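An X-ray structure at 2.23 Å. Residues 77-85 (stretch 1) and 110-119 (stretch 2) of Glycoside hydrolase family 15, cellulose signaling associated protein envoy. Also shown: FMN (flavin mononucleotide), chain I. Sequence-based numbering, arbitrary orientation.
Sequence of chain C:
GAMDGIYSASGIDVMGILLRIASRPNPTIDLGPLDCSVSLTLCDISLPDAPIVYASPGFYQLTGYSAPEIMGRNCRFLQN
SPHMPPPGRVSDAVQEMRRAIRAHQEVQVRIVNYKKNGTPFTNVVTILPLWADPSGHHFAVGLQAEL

Stretch 1 77-85: FLQNSPHMP
Stretch 2, residues 110-119: RIVNYKKNGT

Residues 77-79 end a 3-10 segment that begins earlier in the chain, with Asn-80 N bonded to Phe-77 O at 3.1 Å. From Asn-80 (phi/psi -114/124) the chain runs extended through Ser-81, then folds into a type I turn from Ser-81 to Met-84, with Met-84 N 3.2 Å from Ser-81 O. Stretch 2 opens in a strand that began earlier in the chain and ends at Tyr-114, followed by a type I turn from Lys-115 to Gly-118 (Gly-118 N to Lys-115 O, 3.0 Å). Lys-115 N also meets Thr-119 O at 3.1 Å. The register sets the CA of Gln-79 4.6 Å from that of Asn-113, and the CA of Ser-81 5.3 Å from that of Gly-118; these two paths run nearly parallel, in the same direction.

One hydrogen bond joins the two stretches: Tyr-114 N donates to Leu-78 O at 2.8 Å, though that oxygen is modelled too tightly to be placed with full confidence. The remaining contact packs side chains against one another and against backbone, and 462 Å² is buried in all.

Tyr-114 carries the largest share. Its CB points toward stretch 1, and chi1 of -63° (m) with chi2 of -83° lays the ring along the loop. The backbone sets Ser-81 CB over one ring face, 4.0 Å from the Tyr-114 centroid, a CH-pi contact, while Gln-79 O lies at the ring edge, 3.4 Å from Tyr-114 CD2. Met-84 reaches the ring obliquely, with SD 4.3 Å from the centroid; its chi1 (-101°) and chi3 (123°) lie between wells around a t chi2 (-178°). The t rotamer of Ser-81 (chi1 -172°) sends OG to 3.5 Å from Gly-118 CA. A CB on Gly-118 would point into this contact, about 3.4 Å from Ser-81 OG, and the backbone angles of 90/4 by themselves call for glycine.

At the other end, polar side chains meet flavin mononucleotide. Gln-79 CB points away from the strand; chi1 of -71° (m), chi2 of 149°, between wells, and chi3 of 31° carry the amide to the cofactor, where NE2 donates to FMN O2 at 2.9 Å and to FMN O4' at 3.1 Å. Asn-113, chi1 -58° (m) and chi2 152°, presents both ends of its amide to the flavin: OD1 accepts from FMN N3 at 2.7 Å and ND2 donates to FMN O2 at 2.8 Å. Thus FMN O2 receives both amides, whose side chains also touch, Gln-79 CG lying 3.6 Å from Asn-113 ND2. Apolar carbon fills in around them: Ile-111, t at both chi angles, extends CD1 to 3.9 Å from Gln-79 CG and 3.5 Å from FMN O2, and Leu-78 (m, t) brings CD1 to 3.3 Å from FMN O4.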

# COMPACT_ATOMS: atom_id res chain seq x y z
N PHE C 77 18.30 -4.18 12.30
CA PHE C 77 18.30 -5.60 12.58
C PHE C 77 18.24 -6.40 11.27
O PHE C 77 18.58 -7.57 11.26
CB PHE C 77 17.14 -5.98 13.51
CG PHE C 77 15.78 -5.82 12.89
CD1 PHE C 77 15.30 -6.76 11.98
CD2 PHE C 77 14.98 -4.74 13.21
CE1 PHE C 77 14.06 -6.62 11.41
CE2 PHE C 77 13.73 -4.59 12.64
CZ PHE C 77 13.27 -5.54 11.74
N LEU C 78 17.88 -5.74 10.17
CA LEU C 78 17.78 -6.40 8.87
C LEU C 78 19.15 -6.71 8.30
O LEU C 78 19.31 -7.51 7.37
CB LEU C 78 17.00 -5.53 7.89
CG LEU C 78 15.48 -5.37 8.14
CD1 LEU C 78 14.93 -4.32 7.21
CD2 LEU C 78 14.78 -6.69 7.91
N GLN C 79 20.17 -6.04 8.82
CA GLN C 79 21.53 -6.30 8.37
C GLN C 79 22.12 -7.51 9.09
O GLN C 79 23.23 -7.92 8.78
CB GLN C 79 22.40 -5.07 8.59
CG GLN C 79 22.09 -3.93 7.68
CD GLN C 79 22.37 -2.58 8.35
OE1 GLN C 79 23.26 -2.46 9.19
NE2 GLN C 79 21.61 -1.55 7.96
N ASN C 80 21.38 -8.07 10.03
CA ASN C 80 21.90 -9.13 10.90
C ASN C 80 21.24 -10.50 10.72
O ASN C 80 20.03 -10.65 10.86
CB ASN C 80 21.73 -8.74 12.37
CG ASN C 80 22.59 -7.57 12.75
OD1 ASN C 80 23.65 -7.34 12.17
ND2 ASN C 80 22.13 -6.81 13.74
N SER C 81 22.08 -11.48 10.44
CA SER C 81 21.72 -12.89 10.56
C SER C 81 22.43 -13.44 11.83
O SER C 81 23.65 -13.24 12.00
CB SER C 81 22.15 -13.64 9.29
OG SER C 81 21.66 -14.97 9.26
N PRO C 82 21.68 -14.10 12.74
CA PRO C 82 22.33 -14.73 13.90
C PRO C 82 23.28 -15.88 13.49
O PRO C 82 24.05 -16.39 14.30
CB PRO C 82 21.15 -15.28 14.72
CG PRO C 82 20.05 -15.46 13.72
CD PRO C 82 20.23 -14.36 12.72
N HIS C 83 23.22 -16.25 12.21
CA HIS C 83 24.00 -17.36 11.69
C HIS C 83 25.05 -16.88 10.70
O HIS C 83 25.54 -17.65 9.89
CB HIS C 83 23.07 -18.38 11.04
CG HIS C 83 22.13 -19.05 12.00
ND1 HIS C 83 22.57 -19.70 13.14
CD2 HIS C 83 20.78 -19.15 12.01
CE1 HIS C 83 21.53 -20.17 13.81
NE2 HIS C 83 20.43 -19.86 13.14
N MET C 84 25.41 -15.61 10.78
CA MET C 84 26.61 -15.19 10.09
C MET C 84 27.66 -14.68 11.06
O MET C 84 27.35 -14.31 12.20
CB MET C 84 26.31 -14.18 8.99
CG MET C 84 26.31 -14.83 7.62
SD MET C 84 26.01 -13.69 6.29
CE MET C 84 27.46 -13.93 5.27
N PRO C 85 28.93 -14.71 10.60
CA PRO C 85 30.07 -14.20 11.37
C PRO C 85 30.00 -12.70 11.40
O PRO C 85 29.36 -12.10 10.51
CB PRO C 85 31.28 -14.64 10.54
CG PRO C 85 30.75 -14.71 9.13
CD PRO C 85 29.31 -15.12 9.24
N ARG C 110 21.67 -0.09 -2.29
CA ARG C 110 21.39 -1.50 -2.31
C ARG C 110 22.31 -2.06 -1.27
O ARG C 110 23.42 -1.53 -1.06
CB ARG C 110 21.66 -2.08 -3.73
CG ARG C 110 23.02 -2.75 -3.95
CD ARG C 110 23.34 -3.08 -5.47
NE ARG C 110 24.71 -3.59 -5.55
CZ ARG C 110 25.80 -2.82 -5.70
NH1 ARG C 110 25.68 -1.52 -5.91
NH2 ARG C 110 27.01 -3.36 -5.70
N ILE C 111 21.87 -3.10 -0.59
CA ILE C 111 22.58 -3.55 0.56
C ILE C 111 22.11 -4.92 0.86
O ILE C 111 20.97 -5.26 0.52
CB ILE C 111 22.26 -2.60 1.81
CG1 ILE C 111 22.87 -3.14 3.10
CG2 ILE C 111 20.73 -2.42 2.01
CD1 ILE C 111 22.67 -2.19 4.29
N VAL C 112 22.91 -5.71 1.55
CA VAL C 112 22.46 -7.04 1.92
C VAL C 112 21.73 -7.04 3.22
O VAL C 112 22.28 -6.60 4.25
CB VAL C 112 23.62 -8.03 2.00
CG1 VAL C 112 23.14 -9.37 2.60
CG2 VAL C 112 24.26 -8.20 0.59
N ASN C 113 20.49 -7.52 3.20
CA ASN C 113 19.81 -7.87 4.44
C ASN C 113 19.50 -9.35 4.55
O ASN C 113 19.73 -10.14 3.62
CB ASN C 113 18.51 -7.06 4.65
CG ASN C 113 18.75 -5.56 4.66
OD1 ASN C 113 17.85 -4.79 4.31
ND2 ASN C 113 19.97 -5.13 5.03
N TYR C 114 18.93 -9.69 5.69
CA TYR C 114 18.67 -11.06 6.03
C TYR C 114 17.22 -11.17 6.45
O TYR C 114 16.76 -10.44 7.33
CB TYR C 114 19.63 -11.50 7.11
CG TYR C 114 21.06 -11.43 6.58
CD1 TYR C 114 21.59 -12.47 5.83
CD2 TYR C 114 21.85 -10.29 6.78
CE1 TYR C 114 22.89 -12.41 5.31
CE2 TYR C 114 23.14 -10.21 6.27
CZ TYR C 114 23.66 -11.28 5.53
OH TYR C 114 24.95 -11.21 5.02
N LYS C 115 16.50 -12.06 5.76
CA LYS C 115 15.13 -12.42 6.15
C LYS C 115 15.24 -13.06 7.51
O LYS C 115 16.34 -13.32 7.98
CB LYS C 115 14.50 -13.39 5.13
CG LYS C 115 14.15 -12.72 3.81
CD LYS C 115 13.87 -13.72 2.70
CE LYS C 115 13.08 -13.11 1.56
NZ LYS C 115 13.77 -13.10 0.25
N LYS C 116 14.12 -13.28 8.16
CA LYS C 116 14.15 -13.83 9.49
C LYS C 116 14.70 -15.26 9.50
O LYS C 116 15.10 -15.76 10.57
CB LYS C 116 12.76 -13.86 10.06
CG LYS C 116 12.72 -14.57 11.39
CD LYS C 116 11.29 -14.75 11.83
CE LYS C 116 11.20 -15.42 13.19
NZ LYS C 116 9.81 -15.38 13.59
N ASN C 117 14.69 -15.93 8.35
CA ASN C 117 15.24 -17.29 8.24
C ASN C 117 16.73 -17.32 7.82
O ASN C 117 17.28 -18.38 7.56
CB ASN C 117 14.40 -18.14 7.28
CG ASN C 117 14.53 -17.67 5.81
OD1 ASN C 117 15.28 -16.75 5.49
ND2 ASN C 117 13.77 -18.33 4.91
N GLY C 118 17.38 -16.16 7.76
CA GLY C 118 18.82 -16.11 7.51
C GLY C 118 19.25 -16.03 6.06
O GLY C 118 20.44 -16.04 5.75
N THR C 119 18.30 -15.93 5.15
CA THR C 119 18.63 -15.85 3.73
C THR C 119 19.02 -14.43 3.33
O THR C 119 18.29 -13.48 3.60
CB THR C 119 17.44 -16.30 2.87
OG1 THR C 119 17.32 -17.73 2.96
CG2 THR C 119 17.63 -15.89 1.40
N1 FMN I . 18.59 -0.67 6.72
C2 FMN I . 18.60 -1.88 6.06
O2 FMN I . 19.62 -2.57 6.06
N3 FMN I . 17.45 -2.34 5.42
C4 FMN I . 16.30 -1.60 5.40
O4 FMN I . 15.31 -2.05 4.84
C4A FMN I . 16.27 -0.36 6.06
N5 FMN I . 15.11 0.40 6.08
C5A FMN I . 15.10 1.62 6.71
C6 FMN I . 13.93 2.35 6.69
C7 FMN I . 13.86 3.57 7.34
C7M FMN I . 12.58 4.34 7.27
C8 FMN I . 15.00 4.06 8.02
C8M FMN I . 14.94 5.39 8.73
C9 FMN I . 16.19 3.32 8.02
C9A FMN I . 16.24 2.09 7.37
N10 FMN I . 17.41 1.31 7.37
C10 FMN I . 17.42 0.09 6.72
C1' FMN I . 18.72 1.74 7.99
C2' FMN I . 18.93 1.52 9.47
O2' FMN I . 17.70 1.63 10.14
C3' FMN I . 20.01 2.53 9.96
O3' FMN I . 19.61 3.87 9.68
C4' FMN I . 21.37 2.26 9.27
O4' FMN I . 21.83 1.00 9.69
C5' FMN I . 22.42 3.36 9.53
O5' FMN I . 22.50 3.64 10.91
P FMN I . 23.48 2.82 11.87
O1P FMN I . 23.19 3.34 13.27
O2P FMN I . 23.28 1.34 11.87
O3P FMN I . 24.89 3.11 11.49